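Type C neurotoxin (PDB 3PME) probably attaches the botulinum C/D mosaic neurotoxin to nerve-cell membranes, its receptor-binding domain being linked to recognition of gangliosides and phosphatidylethanolamine. Local coordinates at residues N3-L8 with F201-S206; D50-N55 with I179-D184; T235-I240 with W403-R408. All blocks are in the same frame, centred on the assembly; numbering follows the deposited sequence.

Contact 1 (N3-L8 with F201-S206); sequences NDSKIL and FSKELS
Where the jelly-roll half of the receptor-binding domain begins and where it ends, the chain meets itself: N3-L8 enters strand 6-13, and F201-S206 leaves strand 193-201, its antiparallel partner. F201 forms the last bridge of the pair, a non-hydrogen-bonded one with K6, their CA atoms 4.3 Å apart. The two side chains run side by side on the same sheet face, and the aliphatic part of K6 flanks the ring, with CD 4.2 Å from CE2 of F201. CG of F201 stands anti to its carbonyl carbon, a torsion that turns the CD2 edge toward S5, whose OG lies near the ring plane. One residue back, I7 and L8 both face I200 in a classic beta bulge.

S202 then takes the main polar link. Its N-H points at S5 O over 2.8 Å, in the carbonyl plane and fairly straight at 160°, while CA of F201 adds a CA-H...O contact to the same oxygen. That carbonyl thus holds the strand end just as it turns into loop. CB of S202 also rests against CG2 of I7, 3.8 Å away.

K203 lays its methylenes along S5; CD is 3.4 Å from S5 CB, tighter than ordinary carbon contact, and 3.2 Å from S5 OG, a hydroxyl hydrogen-bonded to the carbonyl of I2. L205 returns to the core, its CD1 over the centre of the F201 ring. S206 stands at the N-cap of helix 207-218, where its OG caps the backbone N of D209.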
# COMPACT_ATOMS: atom_id res chain seq x y z
N ASN A 3 18.16 15.69 0.66
CA ASN A 3 17.77 16.34 -0.59
C ASN A 3 18.91 17.06 -1.29
O ASN A 3 18.83 17.32 -2.50
CB ASN A 3 16.59 17.29 -0.36
CG ASN A 3 15.29 16.56 -0.08
OD1 ASN A 3 15.22 15.33 -0.13
ND2 ASN A 3 14.24 17.32 0.23
N ASP A 4 19.97 17.38 -0.55
CA ASP A 4 21.12 18.08 -1.12
C ASP A 4 21.84 17.28 -2.20
O ASP A 4 22.53 17.86 -3.05
CB ASP A 4 22.12 18.47 -0.02
CG ASP A 4 21.73 19.75 0.70
OD1 ASP A 4 21.10 20.63 0.08
OD2 ASP A 4 22.06 19.87 1.90
N SER A 5 21.68 15.96 -2.18
CA SER A 5 22.35 15.11 -3.16
C SER A 5 21.40 14.63 -4.25
O SER A 5 21.76 13.82 -5.08
CB SER A 5 22.99 13.91 -2.47
OG SER A 5 22.00 13.11 -1.84
N LYS A 6 20.17 15.15 -4.23
CA LYS A 6 19.18 14.76 -5.23
C LYS A 6 19.51 15.42 -6.57
O LYS A 6 19.56 16.65 -6.66
CB LYS A 6 17.79 15.16 -4.75
CG LYS A 6 16.65 14.42 -5.43
CD LYS A 6 15.41 14.37 -4.54
CE LYS A 6 15.01 15.75 -4.06
NZ LYS A 6 13.71 15.73 -3.32
N ILE A 7 19.77 14.62 -7.60
CA ILE A 7 20.06 15.18 -8.92
C ILE A 7 18.90 15.00 -9.90
O ILE A 7 18.95 15.48 -11.03
CB ILE A 7 21.40 14.64 -9.51
CG1 ILE A 7 21.36 13.12 -9.68
CG2 ILE A 7 22.57 15.05 -8.63
CD1 ILE A 7 20.68 12.67 -10.94
N LEU A 8 17.86 14.29 -9.47
CA LEU A 8 16.63 14.18 -10.24
C LEU A 8 15.50 13.89 -9.27
O LEU A 8 15.63 13.04 -8.40
CB LEU A 8 16.73 13.07 -11.29
CG LEU A 8 15.45 12.84 -12.10
CD1 LEU A 8 15.17 14.04 -12.99
CD2 LEU A 8 15.57 11.58 -12.95
N PHE A 201 19.90 10.07 -6.58
CA PHE A 201 20.82 10.79 -5.70
C PHE A 201 22.24 10.52 -6.16
O PHE A 201 22.54 9.44 -6.67
CB PHE A 201 20.67 10.29 -4.25
CG PHE A 201 19.29 10.46 -3.68
CD1 PHE A 201 18.29 9.52 -3.93
CD2 PHE A 201 18.99 11.55 -2.87
CE1 PHE A 201 17.03 9.67 -3.40
CE2 PHE A 201 17.73 11.70 -2.33
CZ PHE A 201 16.75 10.76 -2.59
N SER A 202 23.12 11.51 -5.96
CA SER A 202 24.52 11.38 -6.38
C SER A 202 25.40 10.86 -5.25
O SER A 202 26.59 11.15 -5.19
CB SER A 202 25.05 12.72 -6.86
OG SER A 202 24.99 13.66 -5.80
N LYS A 203 24.80 10.12 -4.33
CA LYS A 203 25.56 9.47 -3.28
C LYS A 203 24.86 8.17 -2.92
O LYS A 203 23.70 7.96 -3.28
CB LYS A 203 25.66 10.37 -2.05
CG LYS A 203 24.32 10.64 -1.40
CD LYS A 203 24.43 11.68 -0.29
CE LYS A 203 24.77 11.05 1.05
NZ LYS A 203 24.68 12.08 2.13
N GLU A 204 25.58 7.31 -2.21
CA GLU A 204 25.04 6.08 -1.67
C GLU A 204 24.39 6.42 -0.33
O GLU A 204 25.08 6.78 0.63
CB GLU A 204 26.17 5.06 -1.49
CG GLU A 204 25.77 3.79 -0.79
CD GLU A 204 26.95 2.87 -0.55
OE1 GLU A 204 28.04 3.15 -1.08
OE2 GLU A 204 26.78 1.88 0.19
N LEU A 205 23.06 6.34 -0.26
CA LEU A 205 22.37 6.73 0.97
C LEU A 205 22.60 5.69 2.05
O LEU A 205 22.57 4.49 1.78
CB LEU A 205 20.86 6.86 0.72
CG LEU A 205 20.39 7.99 -0.20
CD1 LEU A 205 18.86 7.99 -0.26
CD2 LEU A 205 20.91 9.33 0.28
N SER A 206 22.82 6.15 3.28
CA SER A 206 22.96 5.25 4.42
C SER A 206 21.63 4.55 4.70
O SER A 206 20.58 5.01 4.25
CB SER A 206 23.38 6.03 5.67
OG SER A 206 22.34 6.90 6.09

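Contact 2 (D50-N55 with I179-D184); sequences DKIIVN and IVFGID
Strands 51-55 and 179-181 run antiparallel, their short axes 4.7 Å apart at closest approach and 166° between directions, within the three-stranded sheet 26-30/51-55/178-181 of the lectin-like jelly-roll half. I52 with F181 and V54 with I179 are hydrogen-bonded pairs, with I53 and V180 as the non-hydrogen-bonded pair between them. All four N-H...O bonds are short; the one from V54 N to I179 O, 2.8 Å long, is the straightest at 171°. Past the last bridge, water 1 spans the gap, 2.7 Å from D50 O and accepting a proton from I183 N. G182 lies opposite K51 with backbone angles that suit glycine, its CA 3.6 Å from D50 O.

I52, V54, I179 and F181 share the buried face. The F181 ring slides along the neighbouring strand edge-on: I52 O lies in its plane, and CG2 of V54 meets CE1 at 4.0 Å. F43 and F198 pack edge-to-face with this ring, tying the three-stranded sheet to the larger one. On the other face, I53 and V180 point the same way, and I53 CD1 presses to 3.5 Å from V180 CG1, a tight fit. K51 stretches out and bends only at chi4 (-54°), which brings NZ to 2.7 Å from D184 OD1, above the carboxylate plane.

One face is therefore lined by hydrocarbon and aromatic groups, whereas the salt bridge involves the solvent-exposed D184, where water would be expected to soften its electrostatic pull.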
# COMPACT_ATOMS: atom_id res chain seq x y z
N ASP A 50 2.42 4.58 -23.77
CA ASP A 50 2.62 5.52 -22.67
C ASP A 50 4.10 5.56 -22.29
O ASP A 50 4.65 4.56 -21.85
CB ASP A 50 1.82 5.08 -21.44
CG ASP A 50 0.34 4.90 -21.73
OD1 ASP A 50 -0.13 5.34 -22.80
OD2 ASP A 50 -0.36 4.31 -20.87
N LYS A 51 4.75 6.71 -22.46
CA LYS A 51 6.15 6.85 -22.07
C LYS A 51 6.46 8.19 -21.44
O LYS A 51 5.92 9.22 -21.84
CB LYS A 51 7.07 6.68 -23.28
CG LYS A 51 7.00 5.34 -23.97
CD LYS A 51 8.09 5.23 -25.02
CE LYS A 51 7.99 3.93 -25.79
NZ LYS A 51 7.96 2.77 -24.87
N ILE A 52 7.36 8.19 -20.46
CA ILE A 52 7.93 9.43 -19.97
C ILE A 52 9.40 9.41 -20.36
O ILE A 52 10.11 8.48 -20.02
CB ILE A 52 7.81 9.55 -18.46
CG1 ILE A 52 6.34 9.48 -18.03
CG2 ILE A 52 8.46 10.85 -17.99
CD1 ILE A 52 6.14 9.57 -16.52
N ILE A 53 9.83 10.42 -21.10
CA ILE A 53 11.23 10.49 -21.52
C ILE A 53 11.91 11.59 -20.72
O ILE A 53 11.49 12.74 -20.76
CB ILE A 53 11.36 10.84 -23.01
CG1 ILE A 53 10.46 9.95 -23.87
CG2 ILE A 53 12.82 10.80 -23.45
CD1 ILE A 53 10.56 8.49 -23.57
N VAL A 54 12.94 11.22 -19.96
CA VAL A 54 13.67 12.19 -19.16
C VAL A 54 15.07 12.37 -19.73
O VAL A 54 15.81 11.41 -19.86
CB VAL A 54 13.76 11.76 -17.69
CG1 VAL A 54 14.52 12.80 -16.86
CG2 VAL A 54 12.36 11.53 -17.11
N ASN A 55 15.43 13.61 -20.08
CA ASN A 55 16.80 13.91 -20.49
C ASN A 55 17.47 14.80 -19.46
O ASN A 55 17.10 15.96 -19.30
CB ASN A 55 16.81 14.60 -21.85
CG ASN A 55 16.48 13.66 -22.98
OD1 ASN A 55 17.29 12.82 -23.35
ND2 ASN A 55 15.29 13.80 -23.55
N ILE A 179 16.48 8.67 -19.70
CA ILE A 179 15.79 7.62 -18.97
C ILE A 179 14.40 7.53 -19.57
O ILE A 179 13.69 8.53 -19.63
CB ILE A 179 15.65 7.95 -17.48
CG1 ILE A 179 17.03 8.20 -16.87
CG2 ILE A 179 14.98 6.81 -16.73
CD1 ILE A 179 16.96 8.79 -15.47
N VAL A 180 14.02 6.33 -20.01
CA VAL A 180 12.68 6.15 -20.58
C VAL A 180 11.83 5.26 -19.69
O VAL A 180 12.15 4.08 -19.47
CB VAL A 180 12.76 5.52 -21.98
CG1 VAL A 180 11.36 5.28 -22.54
CG2 VAL A 180 13.60 6.39 -22.91
N PHE A 181 10.72 5.82 -19.19
CA PHE A 181 9.74 5.07 -18.41
C PHE A 181 8.66 4.57 -19.35
O PHE A 181 8.09 5.36 -20.12
CB PHE A 181 9.09 5.97 -17.35
CG PHE A 181 10.03 6.43 -16.29
CD1 PHE A 181 10.87 7.51 -16.51
CD2 PHE A 181 10.05 5.81 -15.04
CE1 PHE A 181 11.74 7.95 -15.52
CE2 PHE A 181 10.91 6.26 -14.05
CZ PHE A 181 11.75 7.32 -14.28
N GLY A 182 8.36 3.28 -19.30
CA GLY A 182 7.29 2.75 -20.12
C GLY A 182 7.47 1.31 -20.56
O GLY A 182 8.59 0.80 -20.61
N ILE A 183 6.35 0.66 -20.87
CA ILE A 183 6.36 -0.73 -21.32
C ILE A 183 6.17 -0.81 -22.83
O ILE A 183 5.18 -0.31 -23.36
CB ILE A 183 5.25 -1.54 -20.63
CG1 ILE A 183 5.41 -1.44 -19.11
CG2 ILE A 183 5.27 -2.99 -21.09
CD1 ILE A 183 4.26 -2.05 -18.33
N ASP A 184 7.12 -1.45 -23.51
CA ASP A 184 7.08 -1.58 -24.97
C ASP A 184 6.38 -2.85 -25.43
O ASP A 184 5.80 -2.89 -26.52
CB ASP A 184 8.49 -1.52 -25.56
CG ASP A 184 8.81 -0.17 -26.16
OD1 ASP A 184 7.86 0.58 -26.50
OD2 ASP A 184 10.01 0.14 -26.32
O HOH W 1 3.83 2.23 -20.75

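Contact 3 (T235-I240 with W403-R408); sequences TEYYMI and WKFISR
M239 and F405 are neighbours across a non-hydrogen-bonded pair and point the same way, so the thioether and the ring fill one layer together. The M239 side chain leaves anti to the backbone N (chi1 180°) and stays extended. It lies along one side of the F405 ring, with M239 CG 3.6 Å from F405 CE1. SD makes an oblique Met-aromatic contact, and the methyl CE reaches on to 3.9 Å from W403 CE3. Y237 continues the row: the edge of F405 is directed at its face, offset, with the planes at 72°, and CB of S407 packs against Y237 CE1.

This two-stranded antiparallel pair joins the first and last strands of the beta-trefoil domain, and F295 and I358 enclose the M239-F405 layer from other strands. Four backbone bonds hold it, of which I240 N to K404 O is nearly straight at 174°.

Across the sheet, I240 and I406 meet obliquely, tip to tip, CD1 to CD1 at 3.9 Å, while the Y238 ring passes beside the carbonyl of I406, with Y238 CD2 3.5 Å from I406 O, and reaches toward R408. NH1 of R408 makes a weak, 3.4 Å bond to Y238 OH, which also pairs with H416 NE2 of the engineered tag.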
# COMPACT_ATOMS: atom_id res chain seq x y z
N THR A 235 -15.77 5.69 0.26
CA THR A 235 -15.37 4.59 -0.60
C THR A 235 -15.81 3.27 0.03
O THR A 235 -15.73 3.09 1.24
CB THR A 235 -13.84 4.59 -0.82
OG1 THR A 235 -13.48 5.76 -1.57
CG2 THR A 235 -13.34 3.34 -1.56
N GLU A 236 -16.28 2.35 -0.80
CA GLU A 236 -16.63 1.03 -0.30
C GLU A 236 -15.38 0.22 -0.03
O GLU A 236 -14.47 0.16 -0.86
CB GLU A 236 -17.57 0.30 -1.26
CG GLU A 236 -18.95 0.94 -1.28
CD GLU A 236 -19.97 0.19 -2.11
OE1 GLU A 236 -19.64 -0.89 -2.63
OE2 GLU A 236 -21.11 0.68 -2.22
N TYR A 237 -15.35 -0.41 1.14
CA TYR A 237 -14.24 -1.31 1.49
C TYR A 237 -14.76 -2.62 2.02
O TYR A 237 -15.71 -2.63 2.80
CB TYR A 237 -13.36 -0.71 2.58
CG TYR A 237 -12.64 0.54 2.14
CD1 TYR A 237 -11.57 0.46 1.25
CD2 TYR A 237 -13.02 1.78 2.61
CE1 TYR A 237 -10.90 1.62 0.83
CE2 TYR A 237 -12.37 2.92 2.21
CZ TYR A 237 -11.31 2.84 1.32
OH TYR A 237 -10.68 3.99 0.93
N TYR A 238 -14.12 -3.71 1.62
CA TYR A 238 -14.32 -4.96 2.33
C TYR A 238 -13.41 -4.91 3.53
O TYR A 238 -12.17 -5.01 3.41
CB TYR A 238 -14.03 -6.16 1.43
CG TYR A 238 -14.89 -6.17 0.19
CD1 TYR A 238 -16.19 -6.68 0.23
CD2 TYR A 238 -14.42 -5.63 -1.01
CE1 TYR A 238 -16.99 -6.67 -0.91
CE2 TYR A 238 -15.22 -5.63 -2.15
CZ TYR A 238 -16.50 -6.14 -2.09
OH TYR A 238 -17.28 -6.13 -3.22
N MET A 239 -14.01 -4.69 4.69
CA MET A 239 -13.26 -4.58 5.93
C MET A 239 -12.89 -5.97 6.43
O MET A 239 -13.75 -6.83 6.59
CB MET A 239 -14.10 -3.84 6.97
CG MET A 239 -13.42 -3.68 8.32
SD MET A 239 -14.49 -2.70 9.39
CE MET A 239 -13.48 -2.57 10.86
N ILE A 240 -11.60 -6.20 6.65
CA ILE A 240 -11.14 -7.48 7.16
C ILE A 240 -10.26 -7.34 8.38
O ILE A 240 -9.56 -6.33 8.55
CB ILE A 240 -10.37 -8.30 6.08
CG1 ILE A 240 -9.20 -7.49 5.53
CG2 ILE A 240 -11.32 -8.73 4.96
CD1 ILE A 240 -8.12 -8.35 4.86
N TRP A 403 -6.60 -4.18 11.42
CA TRP A 403 -7.66 -4.17 10.41
C TRP A 403 -7.18 -3.63 9.08
O TRP A 403 -6.35 -2.72 9.03
CB TRP A 403 -8.85 -3.33 10.90
CG TRP A 403 -9.38 -3.85 12.19
CD1 TRP A 403 -8.96 -3.52 13.44
CD2 TRP A 403 -10.38 -4.86 12.36
NE1 TRP A 403 -9.65 -4.25 14.39
CE2 TRP A 403 -10.54 -5.07 13.75
CE3 TRP A 403 -11.17 -5.60 11.47
CZ2 TRP A 403 -11.44 -6.00 14.27
CZ3 TRP A 403 -12.08 -6.52 12.00
CH2 TRP A 403 -12.20 -6.71 13.37
N LYS A 404 -7.72 -4.20 8.00
CA LYS A 404 -7.39 -3.73 6.66
C LYS A 404 -8.69 -3.48 5.90
O LYS A 404 -9.75 -4.00 6.27
CB LYS A 404 -6.52 -4.73 5.90
CG LYS A 404 -5.13 -4.93 6.51
CD LYS A 404 -4.34 -5.88 5.62
CE LYS A 404 -2.87 -5.91 6.01
NZ LYS A 404 -2.07 -6.67 5.02
N PHE A 405 -8.58 -2.67 4.86
CA PHE A 405 -9.75 -2.22 4.11
C PHE A 405 -9.48 -2.43 2.63
O PHE A 405 -8.65 -1.74 2.02
CB PHE A 405 -10.03 -0.75 4.43
CG PHE A 405 -10.40 -0.52 5.86
CD1 PHE A 405 -11.72 -0.61 6.27
CD2 PHE A 405 -9.43 -0.23 6.81
CE1 PHE A 405 -12.07 -0.42 7.60
CE2 PHE A 405 -9.77 -0.04 8.15
CZ PHE A 405 -11.10 -0.12 8.54
N ILE A 406 -10.20 -3.38 2.03
CA ILE A 406 -9.91 -3.72 0.65
C ILE A 406 -10.83 -2.97 -0.29
O ILE A 406 -12.02 -3.22 -0.32
CB ILE A 406 -10.06 -5.23 0.38
CG1 ILE A 406 -9.19 -6.03 1.36
CG2 ILE A 406 -9.67 -5.54 -1.06
CD1 ILE A 406 -9.40 -7.53 1.23
N SER A 407 -10.26 -2.04 -1.05
CA SER A 407 -11.01 -1.34 -2.09
C SER A 407 -10.98 -2.13 -3.39
O SER A 407 -10.05 -2.92 -3.65
CB SER A 407 -10.38 0.03 -2.32
OG SER A 407 -8.99 -0.13 -2.60
N ARG A 408 -11.99 -1.93 -4.23
CA ARG A 408 -11.94 -2.44 -5.59
C ARG A 408 -10.99 -1.55 -6.37
O ARG A 408 -11.29 -0.40 -6.68
CB ARG A 408 -13.33 -2.49 -6.21
CG ARG A 408 -14.24 -3.45 -5.46
CD ARG A 408 -15.52 -3.72 -6.21
NE ARG A 408 -15.30 -4.58 -7.37
CZ ARG A 408 -15.73 -5.84 -7.46
NH1 ARG A 408 -16.41 -6.38 -6.47
NH2 ARG A 408 -15.48 -6.54 -8.56
O HOH W 2 -13.86 0.14 -3.49

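Overall arrangement
Contact 1 and contact 2 belong to the jelly-roll half, contact 3 to the trefoil half. Contacts 1 and 3 each join early and late parts of their halves; contact 2 lies within the stretch of chain that contact 1 closes, and the centres of these two are 22 Å apart. They meet through L8, whose CD2 packs 4.0 Å from CD1 of I179 and whose CD1 lies near CG1 of V54, so the two sheets face each other across a shared core. Contact 3 comes later in sequence, on the opposite side of the chain's centre, with nearest atoms about 25 Å from contact 1 and about 19 Å from contact 2.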